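Local coordinates for Cow rumen GH26 endo-mannanase (Metagenome, PDB 6UEH), which probably hydrolyses internal beta-1,4-mannosidic linkages of mannans such as galactomannan, as a family 26 endo-mannanase, at residues D377-T390 with K421-P433. Sequence-based numbering, arbitrary orientation.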
loop_
_atom_site.group_PDB
_atom_site.type_symbol
_atom_site.label_atom_id
_atom_site.label_comp_id
_atom_site.label_asym_id
_atom_site.label_seq_id
_atom_site.Cartn_x
_atom_site.Cartn_y
_atom_site.Cartn_z
ATOM N N ASP A 377 8.157 -12.753 5.127
ATOM C CA ASP A 377 9.401 -12.007 4.934
ATOM C C ASP A 377 10.387 -12.695 3.996
ATOM O O ASP A 377 11.193 -12.033 3.343
ATOM C CB ASP A 377 10.089 -11.761 6.279
ATOM C CG ASP A 377 9.315 -10.809 7.168
ATOM O OD1 ASP A 377 8.438 -10.085 6.649
ATOM O OD2 ASP A 377 9.590 -10.781 8.384
ATOM N N GLU A 378 10.329 -14.021 3.935
ATOM C CA GLU A 378 11.301 -14.781 3.160
ATOM C C GLU A 378 10.889 -14.932 1.692
ATOM O O GLU A 378 11.636 -15.488 0.889
ATOM C CB GLU A 378 11.527 -16.156 3.805
ATOM C CG GLU A 378 10.356 -17.132 3.703
ATOM C CD GLU A 378 9.224 -16.856 4.694
ATOM O OE1 GLU A 378 9.271 -15.835 5.411
ATOM O OE2 GLU A 378 8.281 -17.674 4.757
ATOM N N TYR A 379 9.713 -14.417 1.341
ATOM C CA TYR A 379 9.203 -14.531 -0.026
ATOM C C TYR A 379 8.876 -13.186 -0.679
ATOM O O TYR A 379 8.449 -13.146 -1.833
ATOM C CB TYR A 379 7.949 -15.408 -0.053
ATOM C CG TYR A 379 8.221 -16.892 0.021
ATOM C CD1 TYR A 379 8.573 -17.610 -1.115
ATOM C CD2 TYR A 379 8.109 -17.580 1.220
ATOM C CE1 TYR A 379 8.819 -18.969 -1.054
ATOM C CE2 TYR A 379 8.355 -18.940 1.293
ATOM C CZ TYR A 379 8.708 -19.628 0.152
ATOM O OH TYR A 379 8.952 -20.981 0.214
ATOM N N VAL A 380 9.058 -12.096 0.061
ATOM C CA VAL A 380 8.664 -10.765 -0.404
ATOM C C VAL A 380 9.762 -9.735 -0.108
ATOM O O VAL A 380 10.375 -9.771 0.959
ATOM C CB VAL A 380 7.332 -10.312 0.255
ATOM C CG1 VAL A 380 6.918 -8.933 -0.239
ATOM C CG2 VAL A 380 6.220 -11.326 -0.014
ATOM N N ASP A 381 10.009 -8.825 -1.050
ATOM C CA ASP A 381 11.053 -7.810 -0.889
ATOM C C ASP A 381 10.499 -6.398 -0.742
ATOM O O ASP A 381 11.230 -5.471 -0.395
ATOM C CB ASP A 381 12.012 -7.839 -2.080
ATOM C CG ASP A 381 12.683 -9.181 -2.256
ATOM O OD1 ASP A 381 13.089 -9.778 -1.238
ATOM O OD2 ASP A 381 12.799 -9.638 -3.412
ATOM N N MET A 382 9.212 -6.233 -1.021
ATOM C CA MET A 382 8.597 -4.911 -1.036
ATOM C C MET A 382 7.082 -5.043 -0.969
ATOM O O MET A 382 6.515 -5.981 -1.525
ATOM C CB MET A 382 9.013 -4.143 -2.297
ATOM C CG MET A 382 8.459 -2.728 -2.406
ATOM S SD MET A 382 8.909 -1.914 -3.960
ATOM C CE MET A 382 10.699 -1.992 -3.884
ATOM N N ILE A 383 6.431 -4.109 -0.285
ATOM C CA ILE A 383 4.976 -4.084 -0.226
ATOM C C ILE A 383 4.425 -2.970 -1.106
ATOM O O ILE A 383 4.830 -1.815 -0.985
ATOM C CB ILE A 383 4.460 -3.884 1.214
ATOM C CG1 ILE A 383 5.013 -4.969 2.138
ATOM C CG2 ILE A 383 2.936 -3.884 1.236
ATOM C CD1 ILE A 383 4.595 -6.364 1.753
ATOM N N GLY A 384 3.500 -3.317 -1.992
ATOM C CA GLY A 384 2.868 -2.326 -2.839
ATOM C C GLY A 384 1.438 -2.058 -2.415
ATOM O O GLY A 384 0.742 -2.961 -1.957
ATOM N N TYR A 385 1.003 -0.810 -2.548
ATOM C CA TYR A 385 -0.399 -0.480 -2.327
ATOM C C TYR A 385 -0.955 0.208 -3.565
ATOM O O TYR A 385 -0.375 1.173 -4.062
ATOM C CB TYR A 385 -0.585 0.408 -1.091
ATOM C CG TYR A 385 -2.046 0.637 -0.771
ATOM C CD1 TYR A 385 -2.815 -0.371 -0.200
ATOM C CD2 TYR A 385 -2.665 1.847 -1.060
ATOM C CE1 TYR A 385 -4.153 -0.181 0.082
ATOM C CE2 TYR A 385 -4.009 2.048 -0.780
ATOM C CZ TYR A 385 -4.745 1.026 -0.210
ATOM O OH TYR A 385 -6.081 1.210 0.070
ATOM N N ASP A 386 -2.070 -0.305 -4.072
ATOM C CA ASP A 386 -2.708 0.282 -5.240
ATOM C C ASP A 386 -3.852 1.185 -4.799
ATOM O O ASP A 386 -4.913 0.712 -4.388
ATOM C CB ASP A 386 -3.192 -0.812 -6.190
ATOM C CG ASP A 386 -2.041 -1.539 -6.862
ATOM O OD1 ASP A 386 -0.882 -1.361 -6.430
ATOM O OD2 ASP A 386 -2.288 -2.285 -7.826
ATOM N N LYS A 387 -3.616 2.491 -4.881
ATOM C CA LYS A 387 -4.515 3.483 -4.303
ATOM C C LYS A 387 -5.397 4.159 -5.341
ATOM O O LYS A 387 -4.971 5.092 -6.023
ATOM C CB LYS A 387 -3.713 4.546 -3.552
ATOM C CG LYS A 387 -4.572 5.620 -2.901
ATOM C CD LYS A 387 -3.779 6.891 -2.666
ATOM C CE LYS A 387 -3.315 7.495 -3.981
ATOM N NZ LYS A 387 -4.466 7.843 -4.867
ATOM N N TYR A 388 -6.634 3.693 -5.453
ATOM C CA TYR A 388 -7.607 4.334 -6.324
ATOM C C TYR A 388 -8.720 4.928 -5.475
ATOM O O TYR A 388 -9.663 4.235 -5.101
ATOM C CB TYR A 388 -8.160 3.336 -7.342
ATOM C CG TYR A 388 -7.139 2.903 -8.372
ATOM C CD1 TYR A 388 -6.953 3.635 -9.537
ATOM C CD2 TYR A 388 -6.361 1.768 -8.179
ATOM C CE1 TYR A 388 -6.025 3.250 -10.486
ATOM C CE2 TYR A 388 -5.426 1.373 -9.126
ATOM C CZ TYR A 388 -5.262 2.121 -10.277
ATOM O OH TYR A 388 -4.339 1.740 -11.227
ATOM N N ASN A 389 -8.598 6.214 -5.160
ATOM C CA ASN A 389 -9.524 6.847 -4.233
ATOM C C ASN A 389 -10.205 8.096 -4.782
ATOM O O ASN A 389 -10.592 8.977 -4.017
ATOM C CB ASN A 389 -8.800 7.194 -2.924
ATOM C CG ASN A 389 -7.565 8.057 -3.141
ATOM O OD1 ASN A 389 -7.238 8.435 -4.266
ATOM N ND2 ASN A 389 -6.876 8.378 -2.053
ATOM N N THR A 390 -10.362 8.177 -6.101
ATOM C CA THR A 390 -11.076 9.306 -6.693
ATOM C C THR A 390 -12.556 8.994 -6.871
ATOM O O THR A 390 -13.375 9.899 -7.016
ATOM C CB THR A 390 -10.494 9.710 -8.060
ATOM O OG1 THR A 390 -10.526 8.586 -8.950
ATOM C CG2 THR A 390 -9.063 10.197 -7.905
ATOM N N LYS A 421 9.771 -4.101 8.173
ATOM C CA LYS A 421 10.856 -4.920 7.640
ATOM C C LYS A 421 10.888 -4.882 6.114
ATOM O O LYS A 421 11.849 -5.337 5.493
ATOM C CB LYS A 421 10.734 -6.363 8.132
ATOM C CG LYS A 421 10.834 -6.492 9.641
ATOM C CD LYS A 421 11.157 -7.910 10.064
ATOM C CE LYS A 421 11.218 -8.019 11.579
ATOM N NZ LYS A 421 12.081 -6.960 12.175
ATOM N N LYS A 422 9.831 -4.341 5.518
ATOM C CA LYS A 422 9.765 -4.167 4.072
ATOM C C LYS A 422 9.404 -2.724 3.734
ATOM O O LYS A 422 8.629 -2.086 4.447
ATOM C CB LYS A 422 8.739 -5.123 3.450
ATOM C CG LYS A 422 8.880 -6.580 3.873
ATOM C CD LYS A 422 10.175 -7.202 3.376
ATOM C CE LYS A 422 10.321 -8.630 3.885
ATOM N NZ LYS A 422 11.561 -9.292 3.391
ATOM N N MET A 423 9.975 -2.210 2.651
ATOM C CA MET A 423 9.610 -0.887 2.160
ATOM C C MET A 423 8.207 -0.920 1.567
ATOM O O MET A 423 7.767 -1.946 1.047
ATOM C CB MET A 423 10.617 -0.395 1.120
ATOM C CG MET A 423 11.986 -0.080 1.691
ATOM S SD MET A 423 13.138 0.476 0.427
ATOM C CE MET A 423 13.294 -1.005 -0.570
ATOM N N ILE A 424 7.509 0.208 1.655
ATOM C CA ILE A 424 6.131 0.296 1.185
ATOM C C ILE A 424 5.979 1.383 0.135
ATOM O O ILE A 424 6.519 2.480 0.287
ATOM C CB ILE A 424 5.175 0.576 2.342
ATOM C CG1 ILE A 424 5.415 -0.440 3.453
ATOM C CG2 ILE A 424 3.724 0.535 1.875
ATOM C CD1 ILE A 424 4.466 -0.306 4.547
ATOM N N SER A 425 5.236 1.079 -0.923
ATOM C CA SER A 425 5.075 2.017 -2.027
ATOM C C SER A 425 3.637 2.123 -2.529
ATOM O O SER A 425 2.781 1.309 -2.184
ATOM C CB SER A 425 5.976 1.606 -3.185
ATOM O OG SER A 425 5.538 0.375 -3.735
ATOM N N LEU A 426 3.386 3.140 -3.346
ATOM C CA LEU A 426 2.148 3.230 -4.105
ATOM C C LEU A 426 2.394 2.623 -5.481
ATOM O O LEU A 426 2.770 3.324 -6.421
ATOM C CB LEU A 426 1.675 4.681 -4.225
ATOM C CG LEU A 426 1.193 5.347 -2.934
ATOM C CD1 LEU A 426 0.924 6.829 -3.157
ATOM C CD2 LEU A 426 -0.050 4.644 -2.404
ATOM N N ALA A 427 2.205 1.310 -5.582
ATOM C CA ALA A 427 2.505 0.571 -6.807
ATOM C C ALA A 427 1.611 1.004 -7.964
ATOM O O ALA A 427 2.024 0.969 -9.124
ATOM C CB ALA A 427 2.369 -0.925 -6.565
ATOM N N GLU A 428 0.379 1.384 -7.636
ATOM C CA GLU A 428 -0.560 1.954 -8.601
ATOM C C GLU A 428 -1.395 3.032 -7.929
ATOM O O GLU A 428 -1.639 2.973 -6.723
ATOM C CB GLU A 428 -1.501 0.894 -9.185
ATOM C CG GLU A 428 -0.848 -0.215 -9.980
ATOM C CD GLU A 428 -1.872 -1.136 -10.619
ATOM O OE1 GLU A 428 -3.045 -0.725 -10.737
ATOM O OE2 GLU A 428 -1.510 -2.268 -10.997
ATOM N N ASN A 429 -1.845 4.009 -8.710
ATOM C CA ASN A 429 -2.797 4.988 -8.206
ATOM C C ASN A 429 -3.536 5.708 -9.326
ATOM O O ASN A 429 -3.126 5.660 -10.488
ATOM C CB ASN A 429 -2.102 6.018 -7.302
ATOM C CG ASN A 429 -0.827 6.583 -7.914
ATOM O OD1 ASN A 429 0.284 6.194 -7.541
ATOM N ND2 ASN A 429 -0.980 7.511 -8.851
ATOM N N ASP A 430 -4.650 6.348 -8.985
ATOM C CA ASP A 430 -5.203 7.351 -9.877
ATOM C C ASP A 430 -4.494 8.649 -9.531
ATOM O O ASP A 430 -3.468 8.969 -10.127
ATOM C CB ASP A 430 -6.738 7.465 -9.767
ATOM C CG ASP A 430 -7.259 7.259 -8.354
ATOM O OD1 ASP A 430 -6.504 7.476 -7.386
ATOM O OD2 ASP A 430 -8.447 6.886 -8.218
ATOM N N SER A 431 -5.010 9.370 -8.540
ATOM C CA SER A 431 -4.373 10.601 -8.099
ATOM C C SER A 431 -3.059 10.336 -7.369
ATOM O O SER A 431 -2.978 9.455 -6.517
ATOM C CB SER A 431 -5.310 11.400 -7.183
ATOM O OG SER A 431 -6.419 11.914 -7.898
ATOM N N ILE A 432 -2.029 11.098 -7.719
ATOM C CA ILE A 432 -0.826 11.166 -6.895
ATOM C C ILE A 432 -1.138 12.064 -5.707
ATOM O O ILE A 432 -1.678 13.155 -5.891
ATOM C CB ILE A 432 0.377 11.733 -7.666
ATOM C CG1 ILE A 432 0.620 10.943 -8.954
ATOM C CG2 ILE A 432 1.624 11.745 -6.788
ATOM C CD1 ILE A 432 1.547 11.646 -9.917
ATOM N N PRO A 433 -0.812 11.613 -4.485
ATOM C CA PRO A 433 -1.052 12.457 -3.309
ATOM C C PRO A 433 -0.354 13.813 -3.416
ATOM O O PRO A 433 0.648 13.933 -4.125
ATOM C CB PRO A 433 -0.469 11.633 -2.157
ATOM C CG PRO A 433 -0.538 10.219 -2.634
ATOM C CD PRO A 433 -0.296 10.282 -4.117
HETATM O O HOH W 1 13.369 -8.830 1.348
HETATM O O HOH W 2 12.029 -3.802 1.547
#
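Ile383 N meets Met423 O at 2.9 Å with an N-H...O angle of 173°, one rung of the parallel pairing between strands 382-387 and 423-429 of the TIM barrel. Helix 408-417 makes the crossover of this beta-alpha-beta unit. A one-residue shift in register between Gly384 and Asp386 marks a beta bulge. Past it, Tyr388 OH donates to Glu428 OE1 over 2.8 Å, on the anti side of a carboxylate turned nearly perpendicular to the ring. Asp386 OD2 lies 3.3 Å from Glu428 OE2; Arg309 salt-bridges both, and Asn362 ND2 bonds Asp386 OD1. An acetate bound near Glu428, at the C-terminal strand ends, is consistent with the active-site end of a GH26 barrel.

Farther along both chains, Asp430 OD2 accepts from Thr390 N and Thr390 OG1 on one face of its plane, while Asp430 OD1 takes Ser431 N. Lys387 NZ salt-bridges Asp430 OD1 at 3.3 Å. With an alanine in place of Asp430, Thr390 OG1 and the buried Lys387 ammonium are likely to lose their carboxylate partner. Lys387 curls back through chi3 63° and chi4 60°, which brings NZ to Ser431 O at 2.7 Å. At the other end, Lys422 NZ bonds Val380 O and, on an in-plane lone pair, Asp377 O at 2.8 Å.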